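Local atomic coordinates of tapirin (Caldicellulosiruptor hydrothermalis, PDB entry 6N2C), a protein that probably attaches this extremely thermophilic bacterium to cellulose, using a beta-helical C-terminal domain that also holds a zinc ion. Residues N271-S276 with A292-T297; D361-S366 with K382-V387; K393-G398 with K416-S421; W465-N470 with I568-N573. All blocks are in the same frame, centred on the assembly; numbering follows the deposited sequence. Where two conformers were deposited one is given.

In the fold
Contacts 1, 2 and 3 each join two neighbouring parallel strands of the beta-helix. Contacts 1 and 3 lie along the same run of strands, with centres about 29 Å apart. Contact 2 lies on another face of the solenoid, its centre about 17 Å from that of contact 3. Contact 1 is mostly buried and its side-chain contacts are apolar. Contacts 2 and 3 are partly buried: each pairs an apolar inner face with an outer face that carries charged groups. Contact 4 joins two loops outside the regular coils, about 55 Å from contacts 2 and 3 between centres. It combines a buried apolar side with charged groups and a water.

Contact 1: N271-S276 with A292-T297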
loop_
_atom_site.group_PDB
_atom_site.type_symbol
_atom_site.label_atom_id
_atom_site.label_comp_id
_atom_site.label_asym_id
_atom_site.label_seq_id
_atom_site.Cartn_x
_atom_site.Cartn_y
_atom_site.Cartn_z
ATOM N N ASN A 271 -1.135 8.968 1.571
ATOM C CA ASN A 271 -1.926 10.180 1.930
ATOM C C ASN A 271 -3.338 10.182 1.389
ATOM O O ASN A 271 -4.066 11.095 1.628
ATOM C CB ASN A 271 -1.168 11.417 1.541
ATOM C CG ASN A 271 0.094 11.509 2.296
ATOM O OD1 ASN A 271 0.067 11.251 3.491
ATOM N ND2 ASN A 271 1.166 11.822 1.665
ATOM N N SER A 272 -3.775 9.178 0.702
ATOM C CA SER A 272 -5.240 9.063 0.442
ATOM C C SER A 272 -5.726 7.662 0.490
ATOM O O SER A 272 -6.587 7.374 1.284
ATOM C CB SER A 272 -5.533 9.729 -0.919
ATOM O OG SER A 272 -6.860 9.507 -1.344
ATOM N N LEU A 273 -5.195 6.766 -0.319
ATOM C CA LEU A 273 -5.755 5.399 -0.398
ATOM C C LEU A 273 -4.635 4.376 -0.518
ATOM O O LEU A 273 -3.797 4.505 -1.427
ATOM C CB LEU A 273 -6.664 5.295 -1.640
ATOM C CG LEU A 273 -7.343 3.955 -1.946
ATOM C CD1 LEU A 273 -8.088 3.356 -0.744
ATOM C CD2 LEU A 273 -8.268 3.985 -3.170
ATOM N N LEU A 274 -4.701 3.312 0.320
ATOM C CA LEU A 274 -3.780 2.150 0.221
ATOM C C LEU A 274 -4.672 0.993 0.101
ATOM O O LEU A 274 -5.530 0.767 1.000
ATOM C CB LEU A 274 -2.942 2.070 1.538
ATOM C CG LEU A 274 -1.985 0.924 1.656
ATOM C CD1 LEU A 274 -0.978 1.057 0.537
ATOM C CD2 LEU A 274 -1.263 1.002 2.960
ATOM N N PHE A 275 -4.559 0.227 -0.994
ATOM C CA PHE A 275 -5.499 -0.843 -1.276
ATOM C C PHE A 275 -4.734 -2.048 -1.732
ATOM O O PHE A 275 -4.005 -1.956 -2.721
ATOM C CB PHE A 275 -6.482 -0.384 -2.403
ATOM C CG PHE A 275 -7.690 -1.201 -2.540
ATOM C CD1 PHE A 275 -7.618 -2.531 -3.004
ATOM C CD2 PHE A 275 -8.948 -0.690 -2.183
ATOM C CE1 PHE A 275 -8.769 -3.310 -3.117
ATOM C CE2 PHE A 275 -10.056 -1.476 -2.320
ATOM C CZ PHE A 275 -9.985 -2.773 -2.754
ATOM N N SER A 276 -4.969 -3.202 -1.101
ATOM C CA SER A 276 -4.415 -4.441 -1.602
ATOM C C SER A 276 -5.480 -5.517 -1.565
ATOM O O SER A 276 -6.284 -5.567 -0.659
ATOM C CB SER A 276 -3.199 -4.922 -0.814
ATOM O OG SER A 276 -2.580 -6.036 -1.428
ATOM N N ALA A 292 -7.099 6.042 4.186
ATOM C CA ALA A 292 -7.948 4.890 4.016
ATOM C C ALA A 292 -7.081 3.702 3.612
ATOM O O ALA A 292 -6.229 3.828 2.717
ATOM C CB ALA A 292 -9.018 5.175 2.933
ATOM N N LEU A 293 -7.365 2.545 4.207
ATOM C CA LEU A 293 -6.624 1.328 3.943
ATOM C C LEU A 293 -7.630 0.204 3.766
ATOM O O LEU A 293 -8.506 -0.034 4.607
ATOM C CB LEU A 293 -5.660 1.086 5.144
ATOM C CG LEU A 293 -4.764 -0.144 5.067
ATOM C CD1 LEU A 293 -3.614 0.027 6.059
ATOM C CD2 LEU A 293 -5.434 -1.442 5.319
ATOM N N PHE A 294 -7.516 -0.511 2.637
ATOM C CA PHE A 294 -8.271 -1.687 2.411
ATOM C C PHE A 294 -7.290 -2.854 2.183
ATOM O O PHE A 294 -6.338 -2.701 1.435
ATOM C CB PHE A 294 -9.114 -1.610 1.102
ATOM C CG PHE A 294 -10.218 -0.583 1.075
ATOM C CD1 PHE A 294 -9.888 0.765 1.022
ATOM C CD2 PHE A 294 -11.566 -0.959 0.926
ATOM C CE1 PHE A 294 -10.902 1.727 0.867
ATOM C CE2 PHE A 294 -12.528 -0.003 0.777
ATOM C CZ PHE A 294 -12.202 1.320 0.756
ATOM N N CYS A 295 -7.535 -4.049 2.766
ATOM C CA CYS A 295 -6.685 -5.174 2.454
ATOM C C CYS A 295 -7.395 -6.452 2.788
ATOM O O CYS A 295 -8.433 -6.400 3.432
ATOM C CB CYS A 295 -5.263 -5.093 3.106
ATOM S SG CYS A 295 -5.409 -5.215 4.932
ATOM N N ASP A 296 -6.897 -7.596 2.349
ATOM C CA ASP A 296 -7.483 -8.831 2.845
ATOM C C ASP A 296 -7.081 -9.041 4.318
ATOM O O ASP A 296 -7.937 -9.262 5.184
ATOM C CB ASP A 296 -7.072 -10.014 2.042
ATOM C CG ASP A 296 -7.541 -11.331 2.609
ATOM O OD1 ASP A 296 -8.745 -11.607 2.680
ATOM O OD2 ASP A 296 -6.657 -12.104 3.023
ATOM N N THR A 297 -5.800 -9.045 4.548
ATOM C CA THR A 297 -5.247 -9.353 5.834
ATOM C C THR A 297 -4.218 -8.285 6.137
ATOM O O THR A 297 -3.360 -7.962 5.324
ATOM C CB THR A 297 -4.572 -10.709 5.844
ATOM O OG1 THR A 297 -5.527 -11.759 5.693
ATOM C CG2 THR A 297 -3.783 -10.960 7.144
#
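Phe294 has CG anti to its carbonyl carbon (chi1 -66°). Phe275, one coil earlier in the parallel beta-helix, has CG anti to its backbone N (chi1 -164°). The two rings thus leave paired residues of neighbouring strands in different directions. Their planes are near parallel, 26° apart, but slid so that they barely overlap, with ring centroids 4.9 Å apart. Phe294 CB lies over the Phe275 face instead, offset toward the rim and 3.4 Å from Phe275 CD2, as a CH-pi contact. Phe275 CE2 in turn sits over a face of the Phe294 ring. Leu273 reaches that ring obliquely, with its CD1 3.6 Å from Phe294 CD1.

An alanine in place of Phe294 would keep CB over Phe275, but would probably open a gap beside Leu273 CD1 and Phe275 CE2.

Ile453 of helix 451-457 touches Leu273 and Phe275, and Phe313 and Tyr315 meet the Phe294 ring. On the other face, toward the interior of the solenoid, Leu274 and Leu293 lie side by side. Leu274 CD2 is 4.0 Å from Leu293 CD1.

The backbones are joined from Leu274 N to Ala292 O, from Phe294 N to Leu274 O and from Ser276 N to Phe294 O. The bond from Ala292 N to Ser272 O is longer, 3.2 Å, with the donor above the carbonyl plane. The chemistry is therefore divided: backbone amides fix the register between coils, while the side chains that meet across the strands are apolar, with no charged pair between them.

Contact 2: D361-S366 with K382-V387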
loop_
_atom_site.group_PDB
_atom_site.type_symbol
_atom_site.label_atom_id
_atom_site.label_comp_id
_atom_site.label_asym_id
_atom_site.label_seq_id
_atom_site.Cartn_x
_atom_site.Cartn_y
_atom_site.Cartn_z
ATOM N N ASP A 361 -10.970 -11.371 19.047
ATOM C CA ASP A 361 -10.304 -12.287 20.013
ATOM C C ASP A 361 -9.184 -11.536 20.660
ATOM O O ASP A 361 -8.419 -10.894 19.954
ATOM C CB ASP A 361 -9.691 -13.471 19.275
ATOM C CG ASP A 361 -10.695 -14.503 18.766
ATOM O OD1 ASP A 361 -11.771 -14.128 18.274
ATOM O OD2 ASP A 361 -10.368 -15.751 18.846
ATOM N N ILE A 362 -9.074 -11.592 22.006
ATOM C CA ILE A 362 -8.007 -10.910 22.747
ATOM C C ILE A 362 -7.438 -11.979 23.691
ATOM O O ILE A 362 -8.229 -12.569 24.506
ATOM C CB ILE A 362 -8.547 -9.762 23.549
ATOM C CG1 ILE A 362 -9.492 -8.848 22.684
ATOM C CG2 ILE A 362 -7.476 -8.845 24.050
ATOM C CD1 ILE A 362 -10.671 -8.314 23.427
ATOM N N ILE A 363 -6.144 -12.289 23.545
ATOM C CA ILE A 363 -5.604 -13.577 24.053
ATOM C C ILE A 363 -4.358 -13.295 24.839
ATOM O O ILE A 363 -3.344 -12.794 24.287
ATOM C CB ILE A 363 -5.282 -14.611 22.958
ATOM C CG1 ILE A 363 -6.455 -14.863 21.992
ATOM C CG2 ILE A 363 -4.854 -15.944 23.582
ATOM C CD1 ILE A 363 -7.751 -15.360 22.586
ATOM N N GLY A 364 -4.410 -13.554 26.165
ATOM C CA GLY A 364 -3.272 -13.369 27.015
ATOM C C GLY A 364 -3.118 -12.061 27.720
ATOM O O GLY A 364 -3.648 -11.037 27.368
ATOM N N SER A 365 -2.275 -12.102 28.754
ATOM C CA SER A 365 -2.110 -11.041 29.684
ATOM C C SER A 365 -1.367 -9.783 29.179
ATOM O O SER A 365 -1.495 -8.718 29.777
ATOM C CB SER A 365 -1.441 -11.608 30.997
ATOM O OG SER A 365 -0.068 -11.897 30.765
ATOM N N SER A 366 -0.622 -9.879 28.071
ATOM C CA SER A 366 -0.013 -8.671 27.440
ATOM C C SER A 366 -0.846 -8.092 26.242
ATOM O O SER A 366 -0.548 -7.023 25.754
ATOM C CB SER A 366 1.375 -9.020 26.881
ATOM O OG SER A 366 2.214 -9.384 27.941
ATOM N N LYS A 382 -14.036 -13.269 22.172
ATOM C CA LYS A 382 -13.273 -14.268 22.940
ATOM C C LYS A 382 -12.201 -13.567 23.725
ATOM O O LYS A 382 -11.434 -12.798 23.161
ATOM C CB LYS A 382 -12.623 -15.333 22.047
ATOM C CG LYS A 382 -11.815 -16.380 22.801
ATOM C CD LYS A 382 -11.307 -17.424 21.825
ATOM C CE LYS A 382 -10.468 -18.491 22.474
ATOM N NZ LYS A 382 -11.158 -19.364 23.521
ATOM N N ILE A 383 -12.203 -13.746 25.052
ATOM C CA ILE A 383 -11.196 -13.226 25.969
ATOM C C ILE A 383 -10.602 -14.480 26.683
ATOM O O ILE A 383 -11.358 -15.314 27.216
ATOM C CB ILE A 383 -11.815 -12.275 26.968
ATOM C CG1 ILE A 383 -12.206 -10.972 26.268
ATOM C CG2 ILE A 383 -10.827 -11.950 28.078
ATOM C CD1 ILE A 383 -12.993 -10.064 27.131
ATOM N N ASP A 384 -9.278 -14.671 26.534
ATOM C CA ASP A 384 -8.555 -15.733 27.189
ATOM C C ASP A 384 -7.452 -15.083 27.987
ATOM O O ASP A 384 -6.513 -14.446 27.429
ATOM C CB ASP A 384 -8.085 -16.759 26.155
ATOM C CG ASP A 384 -7.211 -17.840 26.750
ATOM O OD1 ASP A 384 -7.187 -17.945 27.954
ATOM O OD2 ASP A 384 -6.571 -18.532 25.955
ATOM N N GLY A 385 -7.538 -15.185 29.296
ATOM C CA GLY A 385 -6.569 -14.568 30.181
ATOM C C GLY A 385 -6.873 -13.208 30.688
ATOM O O GLY A 385 -7.940 -12.660 30.394
ATOM N N GLU A 386 -5.923 -12.634 31.431
ATOM C CA GLU A 386 -6.119 -11.377 32.120
ATOM C C GLU A 386 -5.686 -10.339 31.133
ATOM O O GLU A 386 -4.724 -9.591 31.322
ATOM C CB GLU A 386 -5.340 -11.301 33.446
ATOM C CG GLU A 386 -5.839 -12.385 34.493
ATOM C CD GLU A 386 -7.219 -12.088 35.101
ATOM O OE1 GLU A 386 -7.703 -10.926 35.007
ATOM O OE2 GLU A 386 -7.897 -13.025 35.651
ATOM N N VAL A 387 -6.509 -10.224 30.078
ATOM C CA VAL A 387 -6.265 -9.184 29.061
ATOM C C VAL A 387 -6.308 -7.754 29.633
ATOM O O VAL A 387 -6.861 -7.489 30.676
ATOM C CB VAL A 387 -7.243 -9.380 27.854
ATOM C CG1 VAL A 387 -7.065 -10.764 27.262
ATOM C CG2 VAL A 387 -8.688 -9.134 28.234
#
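Ile362 meets Ile383 and Val387 on the inner face of two adjacent coils of the parallel beta-helix. This is the buried, packed part. Ile362 and Ile383 lie side by side, pointing the same way, with Ile362 CD1 4.2 Å from Ile383 CG1. Val387 crosses Ile362 at about a right angle, and its CG1 is 3.8 Å from Ile362 CG2. The same Val387 CG1 rests 3.5 Å from Ile362 O. Leu389 of strand 388-391 touches both isoleucines.

Backbone bonds run from Ile362 N to Lys382 O, from Asp384 N to Ile362 O and from Gly364 N to Asp384 O. Both chains then leave the strand through a glycine, Gly364 and Gly385, at backbone angles that call for that residue. Glu386 follows as the centre of an inverse gamma turn, its OE2 bonded to the backbone N atoms of Asn406 and Ser407.

The opposite face, with Asp361, Ile363, Lys382 and Asp384, is partly exposed. Ile363 CD1 lies 3.8 Å from Asp384 CB and also approaches the Lys382 chain. Asp384 OD1 is bonded to Asn404. Asp361 OD2 touches Lys382 CD at 3.5 Å. The Lys382 chain bends only at its last torsion (chi4 63°), which leaves NZ 6.0 Å from Asp361 OD2.

Contact 3: K393-G398 with K416-S421; sequences KIVCSG and KIECRS
Gly398 O is gripped by Arg420 and by water 2, just past the paired strands of two beta-helix coils. Arg420 NE donates to Gly398 O at 2.9 Å from above the carbonyl plane. Arg420 NH2 adds a weak bond to the same oxygen. Water 2 donates to Gly398 O at 2.7 Å and accepts from Ser421 N. The Arg420 chain bends at chi3 (70°), which places NE beside this oxygen. Thr399 OG1 takes a further bond from NH2.

Between the strands, Ile394 N bonds to Lys416 O, Glu418 N to Ile394 O, Cys396 N to Glu418 O and Arg420 N to Cys396 O. The buried face carries Ile394 beside Ile417 and Cys396 beside Cys419. Cys396 CB and Cys419 CB are 4.2 Å apart.

The other face carries charge. Lys393 extends fully and crosses Glu418 obliquely, forming a salt bridge with a weak hydrogen bond from Lys393 NZ to Glu418 OE1 at 3.2 Å. Asn437 bonds to the other oxygen, OE2. An alanine in place of Lys393 would probably leave Glu418 OE1 without its charged mate and take a donor from water 1. Lys416 lies alongside Lys393, with the two NZ atoms, Lys393 NZ and Lys416 NZ, 5.1 Å apart. Water 1 lies between these like charges: it accepts from Lys393 NZ at 2.9 Å and, weakly, from Lys416 NZ.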
loop_
_atom_site.group_PDB
_atom_site.type_symbol
_atom_site.label_atom_id
_atom_site.label_comp_id
_atom_site.label_asym_id
_atom_site.label_seq_id
_atom_site.Cartn_x
_atom_site.Cartn_y
_atom_site.Cartn_z
ATOM N N LYS A 393 -17.404 1.157 25.384
ATOM C CA LYS A 393 -18.522 0.222 25.258
ATOM C C LYS A 393 -18.184 -0.918 24.335
ATOM O O LYS A 393 -17.485 -0.741 23.342
ATOM C CB LYS A 393 -19.800 0.933 24.729
ATOM C CG LYS A 393 -21.055 0.086 24.592
ATOM C CD LYS A 393 -22.236 0.888 24.051
ATOM C CE LYS A 393 -23.534 0.134 24.211
ATOM N NZ LYS A 393 -24.668 0.908 23.577
ATOM N N ILE A 394 -18.667 -2.112 24.682
ATOM C CA ILE A 394 -18.595 -3.252 23.774
ATOM C C ILE A 394 -20.026 -3.707 23.548
ATOM O O ILE A 394 -20.820 -3.868 24.489
ATOM C CB ILE A 394 -17.740 -4.376 24.333
ATOM C CG1 ILE A 394 -16.320 -3.885 24.649
ATOM C CG2 ILE A 394 -17.772 -5.638 23.480
ATOM C CD1 ILE A 394 -15.430 -4.899 25.362
ATOM N N VAL A 395 -20.323 -3.998 22.300
ATOM C CA VAL A 395 -21.579 -4.577 21.871
ATOM C C VAL A 395 -21.269 -5.916 21.304
ATOM O O VAL A 395 -20.501 -6.004 20.363
ATOM C CB VAL A 395 -22.243 -3.661 20.805
ATOM C CG1 VAL A 395 -23.496 -4.307 20.241
ATOM C CG2 VAL A 395 -22.605 -2.346 21.440
ATOM N N CYS A 396 -21.865 -6.997 21.799
ATOM C CA CYS A 396 -21.595 -8.296 21.274
ATOM C C CYS A 396 -22.982 -8.903 20.902
ATOM O O CYS A 396 -23.785 -9.179 21.799
ATOM C CB CYS A 396 -20.868 -9.201 22.285
ATOM S SG CYS A 396 -20.637 -10.870 21.692
ATOM N N SER A 397 -23.258 -9.155 19.612
ATOM C CA SER A 397 -24.552 -9.734 19.193
ATOM C C SER A 397 -24.585 -11.218 19.217
ATOM O O SER A 397 -25.675 -11.810 19.120
ATOM C CB SER A 397 -24.828 -9.261 17.777
ATOM O OG SER A 397 -23.741 -9.705 16.939
ATOM N N GLY A 398 -23.415 -11.912 19.333
ATOM C CA GLY A 398 -23.343 -13.350 19.252
ATOM C C GLY A 398 -23.044 -13.937 20.611
ATOM O O GLY A 398 -23.836 -13.787 21.516
ATOM N N LYS A 416 -20.668 0.059 29.164
ATOM C CA LYS A 416 -21.182 -1.273 29.377
ATOM C C LYS A 416 -20.704 -2.238 28.337
ATOM O O LYS A 416 -20.209 -1.810 27.262
ATOM C CB LYS A 416 -22.737 -1.266 29.397
ATOM C CG LYS A 416 -23.428 -0.912 28.046
ATOM C CD LYS A 416 -24.937 -1.028 28.108
ATOM C CE LYS A 416 -25.553 0.053 28.987
ATOM N NZ LYS A 416 -25.394 1.473 28.550
ATOM N N ILE A 417 -20.866 -3.528 28.648
ATOM C CA ILE A 417 -20.743 -4.588 27.675
ATOM C C ILE A 417 -22.189 -5.024 27.445
ATOM O O ILE A 417 -22.783 -5.762 28.272
ATOM C CB ILE A 417 -19.858 -5.729 28.144
ATOM C CG1 ILE A 417 -18.425 -5.241 28.439
ATOM C CG2 ILE A 417 -19.901 -6.924 27.174
ATOM C CD1 ILE A 417 -17.571 -6.244 29.195
ATOM N N GLU A 418 -22.758 -4.628 26.302
ATOM C CA GLU A 418 -24.124 -4.952 25.953
ATOM C C GLU A 418 -24.107 -6.173 25.089
ATOM O O GLU A 418 -23.443 -6.192 24.040
ATOM C CB GLU A 418 -24.733 -3.765 25.207
ATOM C CG GLU A 418 -26.196 -3.988 24.825
ATOM C CD GLU A 418 -26.849 -2.851 24.087
ATOM O OE1 GLU A 418 -26.119 -1.928 23.738
ATOM O OE2 GLU A 418 -28.121 -2.904 23.861
ATOM N N CYS A 419 -24.770 -7.216 25.519
ATOM C CA CYS A 419 -24.598 -8.510 24.859
ATOM C C CYS A 419 -25.923 -9.286 24.829
ATOM O O CYS A 419 -26.799 -9.067 25.653
ATOM C CB CYS A 419 -23.492 -9.247 25.533
ATOM S SG CYS A 419 -23.798 -9.650 27.296
ATOM N N ARG A 420 -26.050 -10.119 23.841
ATOM C CA ARG A 420 -27.229 -10.964 23.635
ATOM C C ARG A 420 -27.467 -11.853 24.855
ATOM O O ARG A 420 -28.618 -12.017 25.299
ATOM C CB ARG A 420 -27.016 -11.753 22.351
ATOM C CG ARG A 420 -28.089 -12.840 22.108
ATOM C CD ARG A 420 -27.678 -13.826 21.055
ATOM N NE ARG A 420 -26.589 -14.715 21.438
ATOM C CZ ARG A 420 -26.687 -15.849 22.136
ATOM N NH1 ARG A 420 -27.874 -16.329 22.621
ATOM N NH2 ARG A 420 -25.574 -16.529 22.379
ATOM N N SER A 421 -26.370 -12.396 25.441
ATOM C CA SER A 421 -26.443 -13.408 26.507
ATOM C C SER A 421 -25.217 -13.188 27.393
ATOM O O SER A 421 -24.056 -13.285 26.934
ATOM C CB SER A 421 -26.461 -14.797 25.954
ATOM O OG SER A 421 -26.636 -15.777 26.972
HETATM O O HOH W 1 -24.772 2.952 25.694
HETATM O O HOH W 2 -23.675 -12.473 23.911
#

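Contact 4: W465-N470 with I568-N573; sequences WIRLDN and IIKIEN
Trp465 and Glu572 cross obliquely, with the indole and carboxylate planes 49° apart. Trp465 NE1 donates to Glu572 OE1 at 2.8 Å. It meets that oxygen on the anti side, 22° out of the carboxylate plane. Lys570 O lies in the plane of the indole, at its edge, 3.5 Å from Trp465 CD1. CG of Trp465 is anti to its carbonyl carbon (chi1 -57°), and the ring reaches out toward 568-573.

Arg467 and Lys570 also cross obliquely. Lys570 CD lies over one face of the guanidinium, 4.0 Å from Arg467 NH2. The charges are alike, with Arg467 NH1 4.1 Å from Lys570 NZ. Water 3 accepts from both Arg467 NH2 and Lys570 NZ, which probably eases their repulsion. Thr463 O and Asn464 O also bind the guanidinium, through NE and NH2.

Leu468 and Ile568 cross at about a right angle, with Leu468 CD2 4.0 Å from Ile568 CG2. The two chains run in opposite directions through a single bridge at Ile466 and Ile569. Lys570 N bonds to Trp465 O at 2.9 Å, and Arg467 N to Ile568 O at 2.8 Å.

The pair joins the helix to the solenoid: Ile568 and Ile569 touch Leu563 of helix 557-565, while Ile466 and Leu468 pack on Phe189 of strand 186-190 and Ile536 of strand 534-537.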
loop_
_atom_site.group_PDB
_atom_site.type_symbol
_atom_site.label_atom_id
_atom_site.label_comp_id
_atom_site.label_asym_id
_atom_site.label_seq_id
_atom_site.Cartn_x
_atom_site.Cartn_y
_atom_site.Cartn_z
ATOM N N TRP A 465 -5.291 2.317 -22.896
ATOM C CA TRP A 465 -4.520 3.537 -23.005
ATOM C C TRP A 465 -3.020 3.409 -23.333
ATOM O O TRP A 465 -2.335 4.389 -23.711
ATOM C CB TRP A 465 -4.741 4.347 -21.673
ATOM C CG TRP A 465 -6.170 4.619 -21.441
ATOM C CD1 TRP A 465 -6.908 5.573 -22.004
ATOM C CD2 TRP A 465 -7.077 3.843 -20.595
ATOM N NE1 TRP A 465 -8.209 5.482 -21.544
ATOM C CE2 TRP A 465 -8.332 4.429 -20.686
ATOM C CE3 TRP A 465 -6.917 2.720 -19.777
ATOM C CZ2 TRP A 465 -9.440 3.949 -19.985
ATOM C CZ3 TRP A 465 -7.986 2.208 -19.104
ATOM C CH2 TRP A 465 -9.262 2.808 -19.232
ATOM N N ILE A 466 -2.460 2.239 -23.174
ATOM C CA ILE A 466 -1.076 2.015 -23.469
ATOM C C ILE A 466 -0.952 0.648 -24.104
ATOM O O ILE A 466 -1.291 -0.386 -23.519
ATOM C CB ILE A 466 -0.072 2.224 -22.264
ATOM C CG1 ILE A 466 1.333 2.053 -22.741
ATOM C CG2 ILE A 466 -0.380 1.346 -21.076
ATOM C CD1 ILE A 466 2.460 2.460 -21.825
ATOM N N ARG A 467 -0.332 0.612 -25.285
ATOM C CA ARG A 467 -0.397 -0.602 -26.161
ATOM C C ARG A 467 0.990 -0.810 -26.718
ATOM O O ARG A 467 1.264 -0.425 -27.892
ATOM C CB ARG A 467 -1.399 -0.389 -27.293
ATOM C CG ARG A 467 -2.779 -0.225 -26.722
ATOM C CD ARG A 467 -3.848 -0.062 -27.755
ATOM N NE ARG A 467 -5.075 0.305 -27.147
ATOM C CZ ARG A 467 -6.162 0.675 -27.822
ATOM N NH1 ARG A 467 -6.224 0.527 -29.169
ATOM N NH2 ARG A 467 -7.203 1.180 -27.163
ATOM N N LEU A 468 1.859 -1.461 -25.945
ATOM C CA LEU A 468 3.217 -1.645 -26.397
ATOM C C LEU A 468 3.313 -2.573 -27.608
ATOM O O LEU A 468 4.263 -2.515 -28.368
ATOM C CB LEU A 468 4.158 -2.006 -25.269
ATOM C CG LEU A 468 4.209 -0.958 -24.145
ATOM C CD1 LEU A 468 5.078 -1.435 -22.971
ATOM C CD2 LEU A 468 4.590 0.422 -24.648
ATOM N N ASP A 469 2.288 -3.400 -27.827
ATOM C CA ASP A 469 2.255 -4.241 -29.033
ATOM C C ASP A 469 2.026 -3.454 -30.290
ATOM O O ASP A 469 2.159 -4.047 -31.386
ATOM C CB ASP A 469 1.199 -5.340 -28.902
ATOM C CG ASP A 469 1.636 -6.478 -27.960
ATOM O OD1 ASP A 469 2.822 -6.591 -27.584
ATOM O OD2 ASP A 469 0.793 -7.311 -27.663
ATOM N N ASN A 470 1.672 -2.152 -30.195
ATOM C CA ASN A 470 1.535 -1.291 -31.335
ATOM C C ASN A 470 2.898 -0.742 -31.783
ATOM O O ASN A 470 2.928 0.075 -32.702
ATOM C CB ASN A 470 0.507 -0.204 -31.138
ATOM C CG ASN A 470 -0.889 -0.749 -31.176
ATOM O OD1 ASN A 470 -1.086 -1.906 -31.663
ATOM N ND2 ASN A 470 -1.886 0.056 -30.797
ATOM N N ILE A 568 0.378 3.882 -29.745
ATOM C CA ILE A 568 1.089 3.188 -28.699
ATOM C C ILE A 568 0.581 3.732 -27.349
ATOM O O ILE A 568 0.555 3.023 -26.334
ATOM C CB ILE A 568 2.619 3.354 -28.877
ATOM C CG1 ILE A 568 3.070 2.666 -30.101
ATOM C CG2 ILE A 568 3.385 2.844 -27.639
ATOM C CD1 ILE A 568 4.381 3.146 -30.638
ATOM N N ILE A 569 0.159 4.992 -27.340
ATOM C CA ILE A 569 -0.657 5.518 -26.248
ATOM C C ILE A 569 -1.878 6.159 -26.793
ATOM O O ILE A 569 -1.911 6.612 -27.928
ATOM C CB ILE A 569 0.162 6.488 -25.331
ATOM C CG1 ILE A 569 0.625 7.729 -26.126
ATOM C CG2 ILE A 569 1.328 5.737 -24.703
ATOM C CD1 ILE A 569 1.289 8.829 -25.308
ATOM N N LYS A 570 -2.921 6.152 -25.984
ATOM C CA LYS A 570 -4.168 6.867 -26.291
ATOM C C LYS A 570 -4.456 7.693 -25.057
ATOM O O LYS A 570 -4.424 7.117 -23.910
ATOM C CB LYS A 570 -5.328 5.845 -26.581
ATOM C CG LYS A 570 -5.233 5.167 -27.952
ATOM C CD LYS A 570 -6.623 4.845 -28.571
ATOM C CE LYS A 570 -6.470 4.394 -30.008
ATOM N NZ LYS A 570 -7.804 4.016 -30.593
ATOM N N ILE A 571 -4.823 8.958 -25.267
ATOM C CA ILE A 571 -5.157 9.872 -24.167
ATOM C C ILE A 571 -6.606 10.238 -24.305
ATOM O O ILE A 571 -7.010 10.748 -25.358
ATOM C CB ILE A 571 -4.273 11.122 -24.136
ATOM C CG1 ILE A 571 -2.788 10.744 -23.981
ATOM C CG2 ILE A 571 -4.724 12.079 -23.010
ATOM C CD1 ILE A 571 -1.856 11.912 -24.292
ATOM N N GLU A 572 -7.412 9.911 -23.303
ATOM C CA GLU A 572 -8.813 10.184 -23.384
ATOM C C GLU A 572 -9.149 11.196 -22.312
ATOM O O GLU A 572 -8.469 11.298 -21.245
ATOM C CB GLU A 572 -9.629 8.908 -23.417
ATOM C CG GLU A 572 -10.225 8.436 -22.127
ATOM C CD GLU A 572 -11.219 7.285 -22.338
ATOM O OE1 GLU A 572 -10.723 6.163 -22.532
ATOM O OE2 GLU A 572 -12.476 7.499 -22.321
ATOM N N ASN A 573 -10.175 11.979 -22.615
ATOM C CA ASN A 573 -10.680 12.997 -21.687
ATOM C C ASN A 573 -11.456 12.302 -20.563
ATOM O O ASN A 573 -12.692 12.370 -20.504
ATOM C CB ASN A 573 -11.559 14.025 -22.432
ATOM C CG ASN A 573 -12.178 15.047 -21.492
ATOM O OD1 ASN A 573 -11.516 15.529 -20.576
ATOM N ND2 ASN A 573 -13.456 15.348 -21.689
HETATM O O HOH W 3 -9.486 2.193 -28.679
#